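Local coordinates for protein C-C motif chemokine 1 (Homo sapiens, PDB 4OIJ) that attracts monocytes but not neutrophils as a secreted CC chemokine that binds the receptor CCR8, at residues Y28-S33 with E38-K43; A50-L53 with G57-Q60. All coordinates share one frame; numbering follows the deposited sequence. Where two conformers were deposited one is given.

Interaction 1. Residues Y28-S33 with E38-K43; sequences YRNTSS and EGLIFK. With SO4 (sulfate ion), chain I; SO4 (sulfate ion), chain L; SO4 (sulfate ion), chain E.
I41, Y28 and T31 bury the most surface where the first two strands of the chemokine sheet pair as an antiparallel hairpin. The backbone of I41 meets that of R29 in a hydrogen-bonded pair: R29 N donates to I41 O at 2.8 Å, and I41 N returns a bond to R29 O at 2.9 Å. The carbonyl of I41 is also approached by Y28 CA at 3.1 Å, a CA-H...O contact. On the face shared by Y28, L40 and F42, CB of Y28 lies 3.9 Å from F42 CD1. With CG of Y28 between its backbone N and carbonyl carbon (chi1 78°), the ring stands on the L40 side and brings CD1 to 4.3 Å from L40 CG; the ring of H68 meets that of Y28 at about 45°, and R63 touches the tyrosine side chain. Next along the chain, T31 CG2 rests 3.5 Å from G39 O, while T31 OG1 bonds to S36 O in the turn. N30 grips a sulfate through both its backbone N and ND2. Between 28-33 and 38-43, one reciprocal pair of backbone bonds thus sits beside apolar packing, a chemistry that holds the strands without a salt bridge across these segments.

Interaction 2. Residues A50-L53 with G57-Q60; sequences ACAL and GWVQ. With SO4 (sulfate ion), chain F; SO4 (sulfate ion), chain K.
The C-terminal helix of the chemokine fold starts here, packing its first turn against the end of the third strand, where A52 meets V59 and W58. The methyl of A52 is the strand's main point of contact: its CB lies 3.6 Å from V59 CG2 and 3.9 Å from V59 CG1, so both branches of the valine touch it. V59 CG2 also sits 3.5 Å from L53 O. Because chi1 of V59 is 178°, CG1 stands opposite the backbone N and CG2 beside it, which turns the pair of methyls to the strand. In chemokines a helix of this kind lies across one face of a three-stranded antiparallel sheet, and V59 accordingly reaches past A52 to L40 and F42 on the middle strand. A chi1 of 67° folds the indole of W58 back, so that CH2 at its far end comes within 4.2 Å of A52 CB; the tryptophan touches F42 as well. V59 CG2 lies 3.4 Å above the plane of this ring, over its centre. An alanine in place of W58 would probably leave V59 CG2 without the ring beneath it and open a gap beside A52 and F42. At the start of the helix, W58 N donates to a sulfate oxygen, O2, at 2.9 Å, and G57 N binds a second sulfate.

How the interactions relate
Interactions 1 and 2 follow one another along the chain, the hairpin before the strand-helix contact, with their centres about 9 Å apart. The middle strand belongs to interaction 1 and pairs directly with the strand of interaction 2: L40 N lies 2.7 Å from A52 O and F42 N 2.7 Å from A50 O, both probable hydrogen bonds. Side chains continue the join, for F42 CE2 packs 3.6 Å from A52 CB, so the methyl that receives V59 also touches the ring that Y28 meets from the other strand. L40 likewise touches both Y28 and V59. Sulfates, probably from the crystallisation liquor, bind backbone N-H groups in both contacts.

Interaction 1. Residues Y28-S33 with E38-K43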
ATOM      1  N   TYR A  28      12.973   3.123   4.145  1.00 30.05           N
ATOM      2  CA  TYR A  28      11.708   3.765   4.480  1.00 26.93           C
ATOM      3  C   TYR A  28      10.982   4.360   3.258  1.00 33.04           C
ATOM      4  O   TYR A  28      11.620   4.740   2.277  1.00 36.52           O
ATOM      5  CB  TYR A  28      11.890   4.845   5.578  1.00 28.16           C
ATOM      6  CG  TYR A  28      12.456   6.150   5.065  1.00 35.46           C
ATOM      7  CD1 TYR A  28      11.618   7.172   4.623  1.00 37.71           C
ATOM      8  CD2 TYR A  28      13.831   6.346   4.965  1.00 41.36           C
ATOM      9  CE1 TYR A  28      12.132   8.371   4.135  1.00 43.72           C
ATOM     10  CE2 TYR A  28      14.357   7.551   4.507  1.00 47.30           C
ATOM     11  CZ  TYR A  28      13.503   8.559   4.084  1.00 57.58           C
ATOM     12  OH  TYR A  28      14.009   9.737   3.586  1.00 68.19           O
ATOM     13  N   ARG A  29       9.654   4.434   3.354  1.00 27.97           N
ATOM     14  CA  ARG A  29       8.757   5.019   2.350  0.50 28.00           C
ATOM     15  C   ARG A  29       7.937   6.090   3.060  1.00 31.31           C
ATOM     16  O   ARG A  29       7.630   5.932   4.253  1.00 28.31           O
ATOM     17  CB  ARG A  29       7.769   3.971   1.798  0.50 25.84           C
ATOM     18  CG  ARG A  29       8.340   2.967   0.802  0.50 38.55           C
ATOM     19  CD  ARG A  29       7.231   2.239   0.047  0.50 39.60           C
ATOM     20  NE  ARG A  29       7.697   0.991  -0.566  0.50 41.30           N
ATOM     21  CZ  ARG A  29       8.217   0.889  -1.786  0.50 55.56           C
ATOM     22  NH1 ARG A  29       8.358   1.967  -2.549  0.50 44.44           N
ATOM     23  NH2 ARG A  29       8.612  -0.288  -2.248  0.50 43.86           N
ATOM     24  N   ASN A  30       7.561   7.146   2.353  1.00 30.48           N
ATOM     25  CA  ASN A  30       6.685   8.143   2.941  1.00 29.81           C
ATOM     26  C   ASN A  30       5.262   7.634   2.710  1.00 27.63           C
ATOM     27  O   ASN A  30       5.032   6.859   1.773  1.00 25.35           O
ATOM     28  CB  ASN A  30       6.862   9.476   2.249  1.00 32.17           C
ATOM     29  CG  ASN A  30       8.105  10.172   2.692  1.00 59.01           C
ATOM     30  OD1 ASN A  30       8.247  10.597   3.843  1.00 53.41           O
ATOM     31  ND2 ASN A  30       9.038  10.290   1.786  1.00 56.90           N
ATOM     32  N   THR A  31       4.320   8.036   3.568  1.00 20.71           N
ATOM     33  CA  THR A  31       2.906   7.699   3.358  1.00 18.41           C
ATOM     34  C   THR A  31       2.435   8.600   2.186  1.00 21.80           C
ATOM     35  O   THR A  31       3.010   9.669   1.972  1.00 24.33           O
ATOM     36  CB  THR A  31       2.077   8.070   4.595  1.00 22.85           C
ATOM     37  OG1 THR A  31       2.337   9.429   4.880  1.00 31.75           O
ATOM     38  CG2 THR A  31       2.411   7.238   5.813  1.00 14.30           C
ATOM     39  N   SER A  32       1.383   8.216   1.481  1.00 18.75           N
ATOM     40  CA  SER A  32       0.851   9.044   0.377  1.00 21.16           C
ATOM     41  C   SER A  32       0.335  10.375   0.951  1.00 30.06           C
ATOM     42  O   SER A  32      -0.248  10.390   2.046  1.00 29.24           O
ATOM     43  CB  SER A  32      -0.265   8.308  -0.346  1.00 22.43           C
ATOM     44  OG  SER A  32       0.189   7.028  -0.743  1.00 27.77           O
ATOM     45  N   SER A  33       0.604  11.494   0.234  1.00 29.79           N
ATOM     46  CA  SER A  33       0.273  12.859   0.645  1.00 33.16           C
ATOM     47  C   SER A  33      -1.176  13.124   1.000  1.00 39.08           C
ATOM     48  O   SER A  33      -1.420  13.979   1.849  1.00 42.77           O
ATOM     49  CB  SER A  33       0.767  13.870  -0.380  1.00 41.16           C
ATOM     50  OG  SER A  33       2.182  13.974  -0.336  1.00 48.39           O
ATOM     51  N   GLU A  38       1.648  12.478   9.288  1.00 43.14           N
ATOM     52  CA  GLU A  38       2.973  12.482   9.935  1.00 44.41           C
ATOM     53  C   GLU A  38       3.587  11.101  10.162  1.00 43.29           C
ATOM     54  O   GLU A  38       4.473  10.944  10.999  1.00 43.58           O
ATOM     55  CB  GLU A  38       2.965  13.303  11.245  1.00 51.05           C
ATOM     56  CG  GLU A  38       3.623  14.670  11.122  1.00 72.25           C
ATOM     57  CD  GLU A  38       5.142  14.714  11.147  1.00 96.40           C
ATOM     58  OE1 GLU A  38       5.777  13.646  11.309  1.00 73.82           O
ATOM     59  OE2 GLU A  38       5.696  15.832  11.050  1.00103.10           O
ATOM     60  N   GLY A  39       3.121  10.120   9.403  1.00 36.06           N
ATOM     61  CA  GLY A  39       3.614   8.758   9.482  1.00 31.94           C
ATOM     62  C   GLY A  39       4.717   8.506   8.488  1.00 34.36           C
ATOM     63  O   GLY A  39       4.814   9.192   7.466  1.00 34.77           O
ATOM     64  N   LEU A  40       5.543   7.507   8.797  1.00 30.61           N
ATOM     65  CA  LEU A  40       6.671   7.022   8.002  1.00 31.80           C
ATOM     66  C   LEU A  40       6.511   5.499   7.926  1.00 30.29           C
ATOM     67  O   LEU A  40       6.176   4.877   8.946  1.00 31.75           O
ATOM     68  CB  LEU A  40       7.964   7.299   8.826  1.00 35.88           C
ATOM     69  CG  LEU A  40       9.187   7.786   8.090  1.00 45.23           C
ATOM     70  CD1 LEU A  40       9.164   9.297   7.960  1.00 49.77           C
ATOM     71  CD2 LEU A  40      10.436   7.404   8.831  1.00 49.17           C
ATOM     72  N   ILE A  41       6.797   4.883   6.779  1.00 20.26           N
ATOM     73  CA  ILE A  41       6.770   3.424   6.722  1.00 17.75           C
ATOM     74  C   ILE A  41       8.227   2.907   6.720  1.00 25.00           C
ATOM     75  O   ILE A  41       9.037   3.353   5.902  1.00 28.33           O
ATOM     76  CB  ILE A  41       5.997   2.911   5.483  1.00 18.82           C
ATOM     77  CG1 ILE A  41       4.575   3.519   5.410  1.00 16.73           C
ATOM     78  CG2 ILE A  41       5.980   1.362   5.411  1.00 17.62           C
ATOM     79  CD1 ILE A  41       4.067   3.611   3.879  1.00 11.03           C
ATOM     80  N   PHE A  42       8.558   1.981   7.629  1.00 19.35           N
ATOM     81  CA  PHE A  42       9.843   1.326   7.595  1.00 21.62           C
ATOM     82  C   PHE A  42       9.622  -0.050   6.969  1.00 28.19           C
ATOM     83  O   PHE A  42       8.714  -0.781   7.389  1.00 27.84           O
ATOM     84  CB  PHE A  42      10.421   1.145   9.005  1.00 23.31           C
ATOM     85  CG  PHE A  42      10.843   2.417   9.689  1.00 24.74           C
ATOM     86  CD1 PHE A  42      11.844   3.222   9.142  1.00 30.62           C
ATOM     87  CD2 PHE A  42      10.325   2.758  10.939  1.00 24.91           C
ATOM     88  CE1 PHE A  42      12.289   4.365   9.814  1.00 33.69           C
ATOM     89  CE2 PHE A  42      10.780   3.893  11.615  1.00 29.79           C
ATOM     90  CZ  PHE A  42      11.749   4.696  11.045  1.00 31.21           C
ATOM     91  N   LYS A  43      10.454  -0.410   5.990  1.00 29.36           N
ATOM     92  CA  LYS A  43      10.410  -1.736   5.372  1.00 32.29           C
ATOM     93  C   LYS A  43      11.318  -2.592   6.194  1.00 38.78           C
ATOM     94  O   LYS A  43      12.461  -2.214   6.416  1.00 40.74           O
ATOM     95  CB  LYS A  43      10.885  -1.698   3.909  1.00 38.36           C
ATOM     96  CG  LYS A  43      10.751  -3.047   3.193  1.00 54.87           C
ATOM     97  CD  LYS A  43      11.401  -3.091   1.806  1.00 54.47           C
ATOM     98  CE  LYS A  43      10.909  -4.289   1.028  1.00 65.37           C
ATOM     99  NZ  LYS A  43      11.325  -5.575   1.652  1.00 88.37           N
TER
HETATM  100  S   SO4 I 105       8.290   8.910  -1.178  1.00 86.63           S
HETATM  101  O1  SO4 I 105       8.579  10.304  -0.789  1.00 90.24           O
HETATM  102  O2  SO4 I 105       6.817   8.716  -1.236  1.00 91.39           O
HETATM  103  O3  SO4 I 105       8.868   8.673  -2.507  1.00 93.71           O
HETATM  104  O4  SO4 I 105       8.881   7.953  -0.229  1.00 91.24           O
HETATM  105  S   SO4 L 108       3.435  14.797   7.028  1.00 87.26           S
HETATM  106  O1  SO4 L 108       4.426  15.436   7.903  1.00 91.82           O
HETATM  107  O2  SO4 L 108       2.106  14.817   7.663  1.00 90.50           O
HETATM  108  O3  SO4 L 108       3.378  15.528   5.760  1.00 93.95           O
HETATM  109  O4  SO4 L 108       3.847  13.412   6.750  1.00 92.72           O
HETATM  110  S   SO4 E 101       1.730  10.284  -3.378  1.00 77.86           S
HETATM  111  O1  SO4 E 101       1.000  11.102  -2.417  1.00 82.16           O
HETATM  112  O2  SO4 E 101       1.564  10.872  -4.728  1.00 83.07           O
HETATM  113  O3  SO4 E 101       3.157  10.266  -3.025  1.00 83.80           O
HETATM  114  O4  SO4 E 101       1.199   8.896  -3.365  1.00 82.52           O

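Interaction 2. Residues A50-L53 with G57-Q60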
ATOM      1  N   ALA A  50       6.407  -1.633   9.027  1.00 29.66           N
ATOM      2  CA  ALA A  50       6.014  -0.886  10.214  1.00 25.13           C
ATOM      3  C   ALA A  50       5.822   0.591   9.966  1.00 23.88           C
ATOM      4  O   ALA A  50       6.743   1.313   9.567  1.00 21.94           O
ATOM      5  CB  ALA A  50       6.988  -1.110  11.350  1.00 26.28           C
ATOM      6  N   CYS A  51       4.604   1.036  10.255  1.00 19.49           N
ATOM      7  CA  CYS A  51       4.220   2.433  10.292  1.00 18.58           C
ATOM      8  C   CYS A  51       4.833   3.011  11.538  1.00 21.26           C
ATOM      9  O   CYS A  51       4.786   2.390  12.604  1.00 21.37           O
ATOM     10  CB  CYS A  51       2.709   2.542  10.340  1.00 18.36           C
ATOM     11  SG  CYS A  51       1.952   2.285   8.747  1.00 20.63           S
ATOM     12  N   ALA A  52       5.375   4.202  11.433  1.00 19.59           N
ATOM     13  CA  ALA A  52       5.942   4.839  12.631  1.00 21.20           C
ATOM     14  C   ALA A  52       5.669   6.308  12.488  1.00 25.93           C
ATOM     15  O   ALA A  52       5.665   6.805  11.370  1.00 23.48           O
ATOM     16  CB  ALA A  52       7.438   4.570  12.711  1.00 22.72           C
ATOM     17  N   LEU A  53       5.359   6.976  13.582  1.00 27.38           N
ATOM     18  CA  LEU A  53       5.006   8.400  13.593  1.00 30.60           C
ATOM     19  C   LEU A  53       6.283   9.239  13.644  1.00 38.87           C
ATOM     20  O   LEU A  53       7.051   9.142  14.596  1.00 39.46           O
ATOM     21  CB  LEU A  53       4.059   8.663  14.793  1.00 32.41           C
ATOM     22  CG  LEU A  53       3.644  10.093  15.133  1.00 39.99           C
ATOM     23  CD1 LEU A  53       2.658  10.654  14.136  1.00 39.98           C
ATOM     24  CD2 LEU A  53       3.005  10.105  16.450  1.00 42.37           C
ATOM     25  N   GLY A  57      10.923  10.886  18.463  1.00 53.80           N
ATOM     26  CA  GLY A  57      12.385  10.961  18.432  1.00 56.26           C
ATOM     27  C   GLY A  57      13.146   9.893  17.674  1.00 56.82           C
ATOM     28  O   GLY A  57      13.881  10.227  16.747  1.00 58.91           O
ATOM     29  N   TRP A  58      12.997   8.607  18.069  1.00 49.40           N
ATOM     30  CA  TRP A  58      13.713   7.464  17.478  1.00 46.57           C
ATOM     31  C   TRP A  58      13.478   7.264  15.983  1.00 49.04           C
ATOM     32  O   TRP A  58      14.403   6.881  15.263  1.00 49.85           O
ATOM     33  CB  TRP A  58      13.455   6.163  18.262  1.00 42.20           C
ATOM     34  CG  TRP A  58      12.043   5.627  18.209  1.00 38.39           C
ATOM     35  CD1 TRP A  58      11.062   5.808  19.144  1.00 41.24           C
ATOM     36  CD2 TRP A  58      11.489   4.736  17.213  1.00 33.70           C
ATOM     37  NE1 TRP A  58       9.915   5.140  18.767  1.00 36.89           N
ATOM     38  CE2 TRP A  58      10.158   4.452  17.599  1.00 34.63           C
ATOM     39  CE3 TRP A  58      12.011   4.109  16.057  1.00 33.35           C
ATOM     40  CZ2 TRP A  58       9.338   3.575  16.870  1.00 29.75           C
ATOM     41  CZ3 TRP A  58      11.195   3.252  15.328  1.00 30.60           C
ATOM     42  CH2 TRP A  58       9.869   3.009  15.723  1.00 29.19           C
ATOM     43  N   VAL A  59      12.232   7.521  15.527  1.00 41.36           N
ATOM     44  CA  VAL A  59      11.812   7.402  14.136  1.00 37.76           C
ATOM     45  C   VAL A  59      12.635   8.352  13.246  1.00 44.55           C
ATOM     46  O   VAL A  59      13.076   7.949  12.171  1.00 43.02           O
ATOM     47  CB  VAL A  59      10.292   7.643  13.992  1.00 37.07           C
ATOM     48  CG1 VAL A  59       9.851   7.566  12.527  1.00 33.48           C
ATOM     49  CG2 VAL A  59       9.504   6.666  14.857  1.00 34.06           C
ATOM     50  N   GLN A  60      12.824   9.601  13.717  1.00 44.81           N
ATOM     51  CA  GLN A  60      13.574  10.671  13.053  1.00 48.83           C
ATOM     52  C   GLN A  60      15.044  10.291  12.891  1.00 53.62           C
ATOM     53  O   GLN A  60      15.602  10.471  11.807  1.00 54.90           O
ATOM     54  CB  GLN A  60      13.457  11.985  13.851  1.00 55.10           C
ATOM     55  CG  GLN A  60      12.056  12.588  13.871  1.00 58.30           C
ATOM     56  CD  GLN A  60      11.918  13.789  14.784  1.00 75.53           C
ATOM     57  OE1 GLN A  60      12.522  13.874  15.868  1.00 71.60           O
ATOM     58  NE2 GLN A  60      11.074  14.729  14.381  1.00 64.67           N
TER
HETATM   59  S   SO4 F 102      13.132   8.218  21.831  1.00 72.52           S
HETATM   60  O1  SO4 F 102      14.376   8.969  21.615  1.00 76.71           O
HETATM   61  O2  SO4 F 102      12.118   8.660  20.866  1.00 75.54           O
HETATM   62  O3  SO4 F 102      13.387   6.757  21.715  1.00 77.62           O
HETATM   63  O4  SO4 F 102      12.650   8.483  23.218  1.00 79.11           O
HETATM   64  S   SO4 K 107      10.094  12.425  21.293  1.00107.25           S
HETATM   65  O1  SO4 K 107       9.665  13.237  22.451  1.00112.11           O
HETATM   66  O2  SO4 K 107      10.265  13.294  20.119  1.00111.59           O
HETATM   67  O3  SO4 K 107      11.358  11.759  21.603  1.00112.94           O
HETATM   68  O4  SO4 K 107       9.084  11.411  21.021  1.00112.42           O